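Side-chain contacts in major extracellular endoglucanase (PDB 4TUF), which catalyses the internal hydrolysis of beta-1,4-glucosidic linkages in cellulose, lichenin and cereal beta-D-glucans, a reaction carried out by the catalytic domain present here: residues 23-28 with 276-281; 62-67 with 113-118; 70-75 with 89-94; 137-142 with 150-155. All blocks are in the same frame, centred on the assembly; numbering follows the deposited sequence.

Contact 1: residues 23-28 with 276-281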
loop_
_atom_site.group_PDB
_atom_site.type_symbol
_atom_site.label_atom_id
_atom_site.label_comp_id
_atom_site.label_asym_id
_atom_site.label_seq_id
_atom_site.Cartn_x
_atom_site.Cartn_y
_atom_site.Cartn_z
ATOM N N ASN A 23 6.821 -0.928 -0.098
ATOM C CA ASN A 23 6.405 0.233 0.687
ATOM C C ASN A 23 7.587 1.003 1.271
ATOM O O ASN A 23 8.504 0.407 1.833
ATOM C CB ASN A 23 5.486 -0.201 1.827
ATOM C CG ASN A 23 4.101 -0.585 1.353
ATOM O OD1 ASN A 23 3.179 0.235 1.368
ATOM N ND2 ASN A 23 3.943 -1.837 0.928
ATOM N N VAL A 24 7.551 2.327 1.146
ATOM C CA VAL A 24 8.590 3.194 1.699
ATOM C C VAL A 24 7.967 4.188 2.675
ATOM O O VAL A 24 7.392 5.187 2.247
ATOM C CB VAL A 24 9.328 3.973 0.596
ATOM C CG1 VAL A 24 10.442 4.814 1.201
ATOM C CG2 VAL A 24 9.880 3.021 -0.459
ATOM N N PHE A 25 8.075 3.934 3.978
ATOM C CA PHE A 25 7.420 4.715 5.025
ATOM C C PHE A 25 8.237 5.910 5.499
ATOM O O PHE A 25 9.441 5.979 5.258
ATOM C CB PHE A 25 7.119 3.822 6.234
ATOM C CG PHE A 25 6.016 2.835 6.001
ATOM C CD1 PHE A 25 6.253 1.665 5.313
ATOM C CD2 PHE A 25 4.737 3.081 6.472
ATOM C CE1 PHE A 25 5.235 0.766 5.094
ATOM C CE2 PHE A 25 3.719 2.181 6.256
ATOM C CZ PHE A 25 3.968 1.020 5.568
ATOM N N GLY A 26 7.583 6.805 6.231
ATOM C CA GLY A 26 8.231 7.953 6.823
ATOM C C GLY A 26 7.362 9.191 6.708
ATOM O O GLY A 26 7.136 9.891 7.698
ATOM N N PHE A 27 6.857 9.452 5.503
ATOM C CA PHE A 27 6.096 10.671 5.233
ATOM C C PHE A 27 4.756 10.712 5.969
ATOM O O PHE A 27 4.070 11.733 5.954
ATOM C CB PHE A 27 5.853 10.834 3.726
ATOM C CG PHE A 27 7.053 11.322 2.957
ATOM C CD1 PHE A 27 7.483 12.633 3.077
ATOM C CD2 PHE A 27 7.740 10.474 2.102
ATOM C CE1 PHE A 27 8.582 13.086 2.372
ATOM C CE2 PHE A 27 8.839 10.920 1.394
ATOM C CZ PHE A 27 9.262 12.228 1.529
ATOM N N GLU A 28 4.379 9.608 6.608
ATOM C CA GLU A 28 3.115 9.562 7.333
ATOM C C GLU A 28 3.358 9.574 8.836
ATOM O O GLU A 28 2.450 9.307 9.623
ATOM C CB GLU A 28 2.299 8.326 6.925
ATOM C CG GLU A 28 2.647 7.026 7.653
ATOM C CD GLU A 28 4.071 6.545 7.407
ATOM O OE1 GLU A 28 4.740 7.051 6.474
ATOM O OE2 GLU A 28 4.517 5.646 8.156
ATOM N N LEU A 276 -1.654 -7.048 -3.875
ATOM C CA LEU A 276 -1.570 -6.739 -2.453
ATOM C C LEU A 276 -0.869 -5.399 -2.196
ATOM O O LEU A 276 0.261 -5.186 -2.624
ATOM C CB LEU A 276 -0.846 -7.858 -1.718
ATOM C CG LEU A 276 -1.530 -9.213 -1.810
ATOM C CD1 LEU A 276 -0.665 -10.293 -1.179
ATOM C CD2 LEU A 276 -2.889 -9.139 -1.148
ATOM N N GLY A 277 -1.547 -4.498 -1.493
ATOM C CA GLY A 277 -0.955 -3.229 -1.116
ATOM C C GLY A 277 0.131 -3.392 -0.068
ATOM O O GLY A 277 1.130 -2.676 -0.077
ATOM N N GLU A 278 -0.074 -4.333 0.847
ATOM C CA GLU A 278 0.929 -4.674 1.850
ATOM C C GLU A 278 0.908 -6.168 2.141
ATOM O O GLU A 278 -0.147 -6.746 2.408
ATOM C CB GLU A 278 0.696 -3.904 3.155
ATOM C CG GLU A 278 0.942 -2.408 3.081
ATOM C CD GLU A 278 0.690 -1.725 4.408
ATOM O OE1 GLU A 278 0.642 -2.438 5.429
ATOM O OE2 GLU A 278 0.536 -0.482 4.437
ATOM N N PHE A 279 2.079 -6.786 2.083
ATOM C CA PHE A 279 2.260 -8.140 2.586
ATOM C C PHE A 279 3.724 -8.315 2.984
ATOM O O PHE A 279 4.611 -7.657 2.427
ATOM C CB PHE A 279 1.841 -9.178 1.545
ATOM C CG PHE A 279 2.758 -9.257 0.359
ATOM C CD1 PHE A 279 2.652 -8.346 -0.680
ATOM C CD2 PHE A 279 3.721 -10.250 0.278
ATOM C CE1 PHE A 279 3.495 -8.420 -1.773
ATOM C CE2 PHE A 279 4.566 -10.332 -0.814
ATOM C CZ PHE A 279 4.455 -9.418 -1.840
ATOM N N GLY A 280 3.983 -9.178 3.959
ATOM C CA GLY A 280 5.337 -9.319 4.462
ATOM C C GLY A 280 5.421 -9.825 5.882
ATOM O O GLY A 280 4.407 -10.161 6.502
ATOM N N GLY A 281 6.644 -9.878 6.397
ATOM C CA GLY A 281 6.916 -10.482 7.688
ATOM C C GLY A 281 8.389 -10.805 7.847
ATOM O O GLY A 281 9.176 -10.609 6.923
#
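Two backbone carbonyls share the amide nitrogen of Asn23, a worked example of how one side chain can stitch together the strand ends of a TIM barrel, here the family 5 glycoside hydrolase domain. One N-H runs from Asn23 ND2 to Gly277 O over 3.1 Å and is almost straight at 177°; the acceptor lies in the amide plane of Asn23, and the donor lies in the carbonyl plane of Gly277. The other carbonyl is Tyr311 O, on the strand that separates 16-23 from 276-280. Asn23 OD1 takes a hydrogen bond from Arg58 NH1, so both ends of the amide are held and its rotation is fixed.

Glu278, the nucleophile by similarity, passes above the plane of this amide but off to the side, beyond its OD1-ND2 edge. Its chain is extended beyond CG (chi2 180°) and crosses Asn23 at about a right angle, with Glu278 CG 3.7 Å from Asn23 ND2. The carboxylate is gripped at both oxygens: Tyr238 OH bonds OE1, and Arg58 forms a salt bridge with OE2. Arg58 NH1 thus serves both Asn23 OD1 and Glu278 OE2, consistent with Asn23 positioning the arginine from the second shell.

Phe25 turns its ring edge toward Glu278 OE2, but this approach is doubtful, since the residue has two conformers. Within the same loop, Gly26 N donates to the syn lone pair of Glu28 OE1 at 2.9 Å.

Contact 2: residues 62-67 with 113-118. With 2HP (dihydrogenphosphate ion), chain K; 2HP (dihydrogenphosphate ion), chain J; 2HP (dihydrogenphosphate ion), chain G.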
loop_
_atom_site.group_PDB
_atom_site.type_symbol
_atom_site.label_atom_id
_atom_site.label_comp_id
_atom_site.label_asym_id
_atom_site.label_seq_id
_atom_site.Cartn_x
_atom_site.Cartn_y
_atom_site.Cartn_z
ATOM N N CYS A 62 0.729 11.716 5.288
ATOM C CA CYS A 62 -0.294 12.176 6.216
ATOM C C CYS A 62 -0.606 13.624 5.870
ATOM O O CYS A 62 0.187 14.270 5.189
ATOM C CB CYS A 62 0.182 12.037 7.663
ATOM S SG CYS A 62 1.600 13.083 8.104
ATOM N N PRO A 63 -1.770 14.133 6.307
ATOM C CA PRO A 63 -2.147 15.520 6.015
ATOM C C PRO A 63 -1.085 16.549 6.405
ATOM O O PRO A 63 -0.773 17.425 5.596
ATOM C CB PRO A 63 -3.407 15.711 6.854
ATOM C CG PRO A 63 -4.029 14.365 6.877
ATOM C CD PRO A 63 -2.876 13.396 6.947
ATOM N N ALA A 64 -0.541 16.442 7.612
ATOM C CA ALA A 64 0.459 17.394 8.094
ATOM C C ALA A 64 1.631 17.551 7.122
ATOM O O ALA A 64 2.142 18.654 6.931
ATOM C CB ALA A 64 0.969 16.976 9.460
ATOM N N THR A 65 2.046 16.447 6.507
ATOM C CA THR A 65 3.150 16.466 5.550
ATOM C C THR A 65 2.841 17.358 4.343
ATOM O O THR A 65 3.742 17.973 3.762
ATOM C CB THR A 65 3.480 15.037 5.072
ATOM O OG1 THR A 65 4.031 14.291 6.163
ATOM C CG2 THR A 65 4.476 15.052 3.928
ATOM N N LEU A 66 1.561 17.448 3.989
ATOM C CA LEU A 66 1.141 18.198 2.811
ATOM C C LEU A 66 1.007 19.696 3.078
ATOM O O LEU A 66 0.752 20.469 2.153
ATOM C CB LEU A 66 -0.190 17.662 2.289
ATOM C CG LEU A 66 -0.333 16.159 2.046
ATOM C CD1 LEU A 66 -1.762 15.857 1.633
ATOM C CD2 LEU A 66 0.656 15.675 0.991
ATOM N N ARG A 67 1.170 20.110 4.331
ATOM C CA ARG A 67 1.039 21.521 4.682
ATOM C C ARG A 67 2.348 22.273 4.455
ATOM O O ARG A 67 3.432 21.705 4.570
ATOM C CB ARG A 67 0.569 21.671 6.128
ATOM C CG ARG A 67 -0.879 21.249 6.320
ATOM C CD ARG A 67 -1.224 20.956 7.773
ATOM N NE ARG A 67 -2.484 20.221 7.868
ATOM C CZ ARG A 67 -2.858 19.508 8.926
ATOM N NH1 ARG A 67 -2.067 19.434 9.992
ATOM N NH2 ARG A 67 -4.023 18.865 8.913
ATOM N N PRO A 113 -4.621 9.978 9.432
ATOM C CA PRO A 113 -5.170 11.336 9.544
ATOM C C PRO A 113 -4.382 12.259 10.468
ATOM O O PRO A 113 -4.619 13.465 10.419
ATOM C CB PRO A 113 -6.572 11.095 10.112
ATOM C CG PRO A 113 -6.438 9.829 10.896
ATOM C CD PRO A 113 -5.469 8.981 10.112
ATOM N N ASP A 114 -3.474 11.721 11.284
ATOM C CA ASP A 114 -2.817 12.528 12.314
ATOM C C ASP A 114 -1.349 12.203 12.538
ATOM O O ASP A 114 -0.820 12.452 13.623
ATOM C CB ASP A 114 -3.556 12.386 13.652
ATOM C CG ASP A 114 -3.687 10.933 14.115
ATOM O OD1 ASP A 114 -2.829 10.088 13.773
ATOM O OD2 ASP A 114 -4.660 10.635 14.840
ATOM N N CYS A 115 -0.698 11.639 11.527
ATOM C CA CYS A 115 0.728 11.326 11.617
ATOM C C CYS A 115 1.040 10.411 12.808
ATOM O O CYS A 115 2.122 10.477 13.392
ATOM C CB CYS A 115 1.549 12.624 11.687
ATOM S SG CYS A 115 1.616 13.507 10.103
ATOM N N ALA A 116 0.080 9.559 13.158
ATOM C CA ALA A 116 0.257 8.569 14.221
ATOM C C ALA A 116 -0.449 7.253 13.863
ATOM O O ALA A 116 -0.028 6.545 12.947
ATOM C CB ALA A 116 -0.256 9.108 15.549
ATOM N N GLY A 117 -1.526 6.936 14.576
ATOM C CA GLY A 117 -2.245 5.691 14.356
ATOM C C GLY A 117 -3.082 5.617 13.088
ATOM O O GLY A 117 -3.306 6.617 12.407
ATOM N N ILE A 118 -3.545 4.412 12.774
ATOM C CA ILE A 118 -4.393 4.167 11.607
ATOM C C ILE A 118 -5.868 4.154 12.003
ATOM O O ILE A 118 -6.284 3.344 12.833
ATOM C CB ILE A 118 -4.028 2.827 10.936
ATOM C CG1 ILE A 118 -2.595 2.884 10.402
ATOM C CG2 ILE A 118 -5.018 2.481 9.828
ATOM C CD1 ILE A 118 -2.023 1.537 10.072
HETATM P P 2HP K . -3.345 21.048 2.832
HETATM O O1 2HP K . -2.166 21.723 2.169
HETATM O O2 2HP K . -2.870 19.886 3.671
HETATM O O3 2HP K . -4.058 22.046 3.713
HETATM O O4 2HP K . -4.286 20.526 1.774
HETATM P P 2HP J . -3.685 7.797 17.791
HETATM O O1 2HP J . -3.307 8.399 16.457
HETATM O O2 2HP J . -4.620 6.630 17.575
HETATM O O3 2HP J . -2.436 7.312 18.487
HETATM O O4 2HP J . -4.378 8.836 18.646
HETATM P P 2HP G . -6.622 20.017 5.695
HETATM O O1 2HP G . -6.910 20.068 4.212
HETATM O O2 2HP G . -6.490 18.576 6.136
HETATM O O3 2HP G . -5.320 20.726 5.990
HETATM O O4 2HP G . -7.746 20.700 6.448
#
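Cys62 and Cys115 mark the closest backbone approach of the two segments, with Cys62 CA 5.6 Å from Cys115 CA. Both lie in loops that follow neighbouring parallel strands of the TIM barrel, 56-61 and 105-110, so the contact joins two adjacent beta-alpha loops. After Cys62 the chain winds through a short helical turn, in which Leu66 N bonds Pro63 O at 2.8 Å. The facing segment is irregular, and Cys115 has a positive phi of 57°.

A disulfide closes the gap, Cys62 SG to Cys115 SG at 2.0 Å, with a right-handed chi3 of 53°. The two cysteines reach it differently: Cys62 SG sits between its backbone N and carbonyl carbon (chi1 65°), whereas Cys115 SG stands anti to its carbonyl carbon, beside the nitrogen. Ala64 covers the bridge with its methyl, CB lying 3.6 Å from Cys115 SG. Next to it the Pro63 ring leans on backbone, its CG 3.7 Å from Pro113 O.

Bound dihydrogenphosphate ions border both loops. Arg67 lays one face of its guanidinium over Ala64 N, while its NE makes a weak hydrogen bond to O3 of one ion at 3.4 Å; Gln131 NE2, on helix 129-143, also hydrogen-bonds to a bound dihydrogenphosphate. Across the disulfide, another ion sits beside Asp114 and Ala116, and its O1 accepts a hydrogen bond from Gly117 N at 3.0 Å.

Contact 3: residues 70-75 with 89-94. With 2HP (dihydrogenphosphate ion), chain E.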
loop_
_atom_site.group_PDB
_atom_site.type_symbol
_atom_site.label_atom_id
_atom_site.label_comp_id
_atom_site.label_asym_id
_atom_site.label_seq_id
_atom_site.Cartn_x
_atom_site.Cartn_y
_atom_site.Cartn_z
ATOM N N THR A 70 5.171 22.625 7.440
ATOM C CA THR A 70 5.557 21.465 8.233
ATOM C C THR A 70 7.026 21.136 7.977
ATOM O O THR A 70 7.431 20.880 6.841
ATOM C CB THR A 70 4.683 20.239 7.918
ATOM O OG1 THR A 70 3.346 20.476 8.374
ATOM C CG2 THR A 70 5.229 18.995 8.616
ATOM N N MET A 71 7.832 21.168 9.033
ATOM C CA MET A 71 9.253 20.878 8.896
ATOM C C MET A 71 9.534 19.407 9.166
ATOM O O MET A 71 8.849 18.776 9.969
ATOM C CB MET A 71 10.070 21.760 9.839
ATOM C CG MET A 71 10.039 23.246 9.483
ATOM S SD MET A 71 10.745 23.616 7.857
ATOM C CE MET A 71 12.457 23.129 8.099
ATOM N N PRO A 72 10.538 18.846 8.479
ATOM C CA PRO A 72 10.935 17.454 8.716
ATOM C C PRO A 72 11.830 17.299 9.942
ATOM O O PRO A 72 12.326 18.292 10.483
ATOM C CB PRO A 72 11.698 17.094 7.446
ATOM C CG PRO A 72 12.292 18.387 7.009
ATOM C CD PRO A 72 11.284 19.449 7.360
ATOM N N ALA A 73 12.030 16.059 10.374
ATOM C CA ALA A 73 12.924 15.769 11.487
ATOM C C ALA A 73 13.746 14.524 11.190
ATOM O O ALA A 73 13.443 13.786 10.249
ATOM C CB ALA A 73 12.136 15.590 12.773
ATOM N N SER A 74 14.788 14.315 11.994
ATOM C CA SER A 74 15.662 13.136 11.930
ATOM C C SER A 74 16.535 13.069 10.675
ATOM O O SER A 74 17.182 12.053 10.423
ATOM C CB SER A 74 14.841 11.842 12.043
ATOM O OG SER A 74 14.155 11.551 10.832
ATOM N N ILE A 75 16.572 14.138 9.888
ATOM C CA ILE A 75 17.422 14.133 8.707
ATOM C C ILE A 75 18.851 14.523 9.061
ATOM O O ILE A 75 19.086 15.577 9.652
ATOM C CB ILE A 75 16.912 15.085 7.615
ATOM C CG1 ILE A 75 15.473 14.742 7.232
ATOM C CG2 ILE A 75 17.811 15.007 6.387
ATOM C CD1 ILE A 75 14.889 15.680 6.203
ATOM N N LEU A 89 6.930 19.154 2.521
ATOM C CA LEU A 89 6.219 19.154 1.250
ATOM C C LEU A 89 7.208 19.200 0.090
ATOM O O LEU A 89 7.087 18.451 -0.880
ATOM C CB LEU A 89 5.255 20.338 1.171
ATOM C CG LEU A 89 4.461 20.464 -0.132
ATOM C CD1 LEU A 89 3.681 19.188 -0.425
ATOM C CD2 LEU A 89 3.528 21.653 -0.055
ATOM N N GLN A 90 8.200 20.075 0.206
ATOM C CA GLN A 90 9.212 20.210 -0.831
ATOM C C GLN A 90 10.101 18.973 -0.918
ATOM O O GLN A 90 10.674 18.690 -1.966
ATOM C CB GLN A 90 10.055 21.459 -0.587
ATOM C CG GLN A 90 9.270 22.748 -0.745
ATOM C CD GLN A 90 10.007 23.951 -0.196
ATOM O OE1 GLN A 90 10.939 23.814 0.597
ATOM N NE2 GLN A 90 9.592 25.139 -0.614
ATOM N N ILE A 91 10.211 18.228 0.177
ATOM C CA ILE A 91 10.998 17.002 0.152
ATOM C C ILE A 91 10.186 15.900 -0.532
ATOM O O ILE A 91 10.725 15.116 -1.312
ATOM C CB ILE A 91 11.435 16.571 1.572
ATOM C CG1 ILE A 91 12.363 17.630 2.173
ATOM C CG2 ILE A 91 12.160 15.231 1.537
ATOM C CD1 ILE A 91 12.890 17.284 3.558
ATOM N N LEU A 92 8.886 15.862 -0.257
ATOM C CA LEU A 92 7.991 14.947 -0.956
ATOM C C LEU A 92 8.036 15.242 -2.452
ATOM O O LEU A 92 8.185 14.330 -3.270
ATOM C CB LEU A 92 6.562 15.064 -0.421
ATOM C CG LEU A 92 5.492 14.138 -1.012
ATOM C CD1 LEU A 92 5.898 12.677 -0.859
ATOM C CD2 LEU A 92 4.119 14.392 -0.368
ATOM N N ASP A 93 7.926 16.523 -2.800
ATOM C CA ASP A 93 8.020 16.951 -4.190
ATOM C C ASP A 93 9.287 16.407 -4.840
ATOM O O ASP A 93 9.245 15.847 -5.936
ATOM C CB ASP A 93 7.998 18.479 -4.292
ATOM C CG ASP A 93 6.620 19.067 -4.034
ATOM O OD1 ASP A 93 5.650 18.291 -3.859
ATOM O OD2 ASP A 93 6.507 20.312 -4.024
ATOM N N LYS A 94 10.406 16.558 -4.140
ATOM C CA LYS A 94 11.709 16.156 -4.657
ATOM C C LYS A 94 11.863 14.632 -4.763
ATOM O O LYS A 94 12.530 14.131 -5.670
ATOM C CB LYS A 94 12.812 16.734 -3.770
ATOM C CG LYS A 94 14.143 16.911 -4.462
ATOM C CD LYS A 94 15.099 17.710 -3.592
ATOM C CE LYS A 94 16.316 18.150 -4.386
ATOM N NZ LYS A 94 15.933 19.101 -5.468
HETATM P P 2HP E . 19.799 18.111 -6.403
HETATM O O1 2HP E . 20.073 18.809 -7.714
HETATM O O2 2HP E . 21.065 17.465 -5.884
HETATM O O3 2HP E . 19.302 19.124 -5.397
HETATM O O4 2HP E . 18.748 17.045 -6.616
#
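Ile91 carries this contact with one methyl group. Its CD1 lies 3.7 Å from Ile75 CD1, where the two isoleucines reach toward each other tip to tip, and Pro72 CG is equally close to Ile91 CD1 at 3.7 Å. The proline ring meets the same methyl slantwise, with Pro72 CB a little farther from Ile91 CD1 at 4.1 Å. All three residues direct their CB atoms at the opposite segment. Ile91 gains its reach from an extended outer chain (chi2 -178°), which carries CD1 well away from the helix.

The next shell sets the loop in place beside the helix. Thr70 is bonded to Ser88, at the start of the helix, through backbone and through its carbonyl to Ser88 OG, while its own hydroxyl bonds Ala64 O. Farther along the loop, the backbone of Ala73 pairs with that of Asn31. On the helix, Asp93 forms a salt bridge with Arg142, and Lys94 CE passes 3.3 Å from O3 of a dihydrogenphosphate ion, with Lys94 NZ 3.4 Å from the same O3.

Here, then, the long loop after strand 56-61 folds back on the flank of the helix it leads into, 88-102, an apolar loop-to-helix contact within one beta-alpha unit of the TIM barrel.

Contact 4: residues 137-142 with 150-155. With 2HP (dihydrogenphosphate ion), chain K.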
loop_
_atom_site.group_PDB
_atom_site.type_symbol
_atom_site.label_atom_id
_atom_site.label_comp_id
_atom_site.label_asym_id
_atom_site.label_seq_id
_atom_site.Cartn_x
_atom_site.Cartn_y
_atom_site.Cartn_z
ATOM N N ARG A 137 -7.742 15.370 -3.170
ATOM C CA ARG A 137 -7.723 16.261 -4.324
ATOM C C ARG A 137 -6.438 17.068 -4.368
ATOM O O ARG A 137 -5.921 17.339 -5.450
ATOM C CB ARG A 137 -8.924 17.209 -4.324
ATOM C CG ARG A 137 -10.255 16.547 -4.635
ATOM C CD ARG A 137 -11.285 17.564 -5.119
ATOM N NE ARG A 137 -11.511 18.608 -4.125
ATOM C CZ ARG A 137 -12.394 18.518 -3.139
ATOM N NH1 ARG A 137 -13.146 17.430 -3.018
ATOM N NH2 ARG A 137 -12.525 19.517 -2.277
ATOM N N PHE A 138 -5.924 17.450 -3.201
ATOM C CA PHE A 138 -4.686 18.237 -3.143
ATOM C C PHE A 138 -3.535 17.476 -3.767
ATOM O O PHE A 138 -2.771 18.008 -4.572
ATOM C CB PHE A 138 -4.316 18.602 -1.704
ATOM C CG PHE A 138 -3.004 19.334 -1.590
ATOM C CD1 PHE A 138 -2.951 20.709 -1.733
ATOM C CD2 PHE A 138 -1.824 18.647 -1.349
ATOM C CE1 PHE A 138 -1.756 21.380 -1.634
ATOM C CE2 PHE A 138 -0.621 19.318 -1.252
ATOM C CZ PHE A 138 -0.586 20.685 -1.394
ATOM N N VAL A 139 -3.407 16.225 -3.361
ATOM C CA VAL A 139 -2.356 15.369 -3.859
ATOM C C VAL A 139 -2.532 15.102 -5.355
ATOM O O VAL A 139 -1.573 15.164 -6.128
ATOM C CB VAL A 139 -2.330 14.060 -3.074
ATOM C CG1 VAL A 139 -1.574 13.013 -3.827
ATOM C CG2 VAL A 139 -1.721 14.301 -1.697
ATOM N N ALA A 140 -3.764 14.830 -5.765
ATOM C CA ALA A 140 -4.034 14.552 -7.167
ATOM C C ALA A 140 -3.717 15.779 -8.010
ATOM O O ALA A 140 -3.106 15.675 -9.076
ATOM C CB ALA A 140 -5.481 14.123 -7.356
ATOM N N ASN A 141 -4.119 16.944 -7.514
ATOM C CA ASN A 141 -3.887 18.192 -8.220
ATOM C C ASN A 141 -2.405 18.493 -8.397
ATOM O O ASN A 141 -1.972 18.962 -9.448
ATOM C CB ASN A 141 -4.562 19.338 -7.481
ATOM C CG ASN A 141 -4.565 20.612 -8.280
ATOM O OD1 ASN A 141 -4.489 20.585 -9.509
ATOM N ND2 ASN A 141 -4.660 21.741 -7.591
ATOM N N ARG A 142 -1.620 18.201 -7.370
ATOM C CA ARG A 142 -0.210 18.553 -7.379
ATOM C C ARG A 142 0.620 17.677 -8.315
ATOM O O ARG A 142 1.460 18.179 -9.054
ATOM C CB ARG A 142 0.349 18.472 -5.964
ATOM C CG ARG A 142 1.669 19.162 -5.792
ATOM C CD ARG A 142 2.094 19.133 -4.348
ATOM N NE ARG A 142 3.285 19.942 -4.130
ATOM C CZ ARG A 142 3.251 21.227 -3.805
ATOM N NH1 ARG A 142 2.084 21.833 -3.664
ATOM N NH2 ARG A 142 4.376 21.898 -3.617
ATOM N N LEU A 150 1.304 6.727 -10.277
ATOM C CA LEU A 150 0.316 5.757 -10.716
ATOM C C LEU A 150 -1.117 6.144 -10.365
ATOM O O LEU A 150 -2.036 5.937 -11.156
ATOM C CB LEU A 150 0.647 4.403 -10.095
ATOM C CG LEU A 150 0.420 3.163 -10.943
ATOM C CD1 LEU A 150 1.317 3.193 -12.168
ATOM C CD2 LEU A 150 0.706 1.949 -10.095
ATOM N N GLY A 151 -1.306 6.692 -9.169
ATOM C CA GLY A 151 -2.638 6.980 -8.674
ATOM C C GLY A 151 -2.645 7.050 -7.162
ATOM O O GLY A 151 -1.618 7.325 -6.554
ATOM N N LEU A 152 -3.797 6.782 -6.553
ATOM C CA LEU A 152 -3.960 6.967 -5.115
ATOM C C LEU A 152 -4.626 5.787 -4.429
ATOM O O LEU A 152 -5.643 5.270 -4.896
ATOM C CB LEU A 152 -4.771 8.234 -4.831
ATOM C CG LEU A 152 -3.990 9.431 -4.289
ATOM C CD1 LEU A 152 -4.760 10.723 -4.475
ATOM C CD2 LEU A 152 -3.701 9.208 -2.825
ATOM N N ASP A 153 -4.023 5.366 -3.322
ATOM C CA ASP A 153 -4.626 4.424 -2.389
ATOM C C ASP A 153 -5.452 5.256 -1.404
ATOM O O ASP A 153 -4.890 5.875 -0.497
ATOM C CB ASP A 153 -3.538 3.604 -1.678
ATOM C CG ASP A 153 -4.095 2.420 -0.898
ATOM O OD1 ASP A 153 -5.289 2.444 -0.536
ATOM O OD2 ASP A 153 -3.323 1.468 -0.636
ATOM N N LEU A 154 -6.773 5.266 -1.591
ATOM C CA LEU A 154 -7.654 6.266 -0.973
ATOM C C LEU A 154 -7.558 6.386 0.546
ATOM O O LEU A 154 -7.624 7.487 1.084
ATOM C CB LEU A 154 -9.107 5.983 -1.345
ATOM C CG LEU A 154 -9.496 6.093 -2.818
ATOM C CD1 LEU A 154 -11.000 5.996 -2.941
ATOM C CD2 LEU A 154 -8.982 7.382 -3.450
ATOM N N LYS A 155 -7.412 5.258 1.231
ATOM C CA LYS A 155 -7.324 5.250 2.692
ATOM C C LYS A 155 -6.742 3.924 3.169
ATOM O O LYS A 155 -7.186 2.850 2.762
ATOM C CB LYS A 155 -8.706 5.503 3.314
ATOM C CG LYS A 155 -8.971 4.821 4.647
ATOM C CD LYS A 155 -8.528 5.686 5.801
ATOM C CE LYS A 155 -8.996 5.114 7.131
ATOM N NZ LYS A 155 -8.399 3.796 7.456
HETATM P P 2HP K . -3.345 21.048 2.832
HETATM O O1 2HP K . -2.166 21.723 2.169
HETATM O O2 2HP K . -2.870 19.886 3.671
HETATM O O3 2HP K . -4.058 22.046 3.713
HETATM O O4 2HP K . -4.286 20.526 1.774
#
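A single methyl group, Leu152 CD1, makes all the close approaches of this contact from the strand side. It lies 4.0 Å from Val139 CG1, the two side chains crossing at a slant, and it also comes within 4.4 Å of Ala140 N on the helix backbone. Val139 presents that branch because CG1 stands opposite its own backbone nitrogen (chi1 162°).

At the closest backbone approach, Ala140 CA is 7.8 Å from Gly151 CA, a residue without a side chain to intervene. Helix 129-143 bridges parallel strands 105-110 and 149-153 in a beta-alpha-beta crossover of the TIM barrel, and the Val139-Leu152 pair lies where helix meets sheet. Leu108 on the first strand touches both residues, so all three elements of the unit meet here. Leu136, Val184 and Trp191 pack further round Leu152. The next strand residue, Asp153, instead forms a salt bridge through OD2 with Arg58, on strand 56-61.

Away from the strand, the helix faces a bound anion. Phe138 offers a ring face to a dihydrogenphosphate ion, whose O1 lies 3.8 Å above the plane, displaced toward the rim near Phe138 CE1.

How the contacts relate
Contact 1 joins the end of the first barrel strand to strand 276-280, and its loop spans most of the chain and contains the other three contacts. Contact 2 follows, linking the loops after strands 56-61 and 105-110; contact 3, the loop of 70-75 against helix 88-102, lies within its span. Contact 4 comes later, in series with both, and closes the short turn from helix 129-143 to strand 149-153. None cross. They touch in space nonetheless: Phe27 O of contact 1 meets Thr65 OG1 of contact 2, Leu66 CD1 of contact 2 packs on Val139 CG2 of contact 4, and contacts 2 and 4 border one dihydrogenphosphate ion.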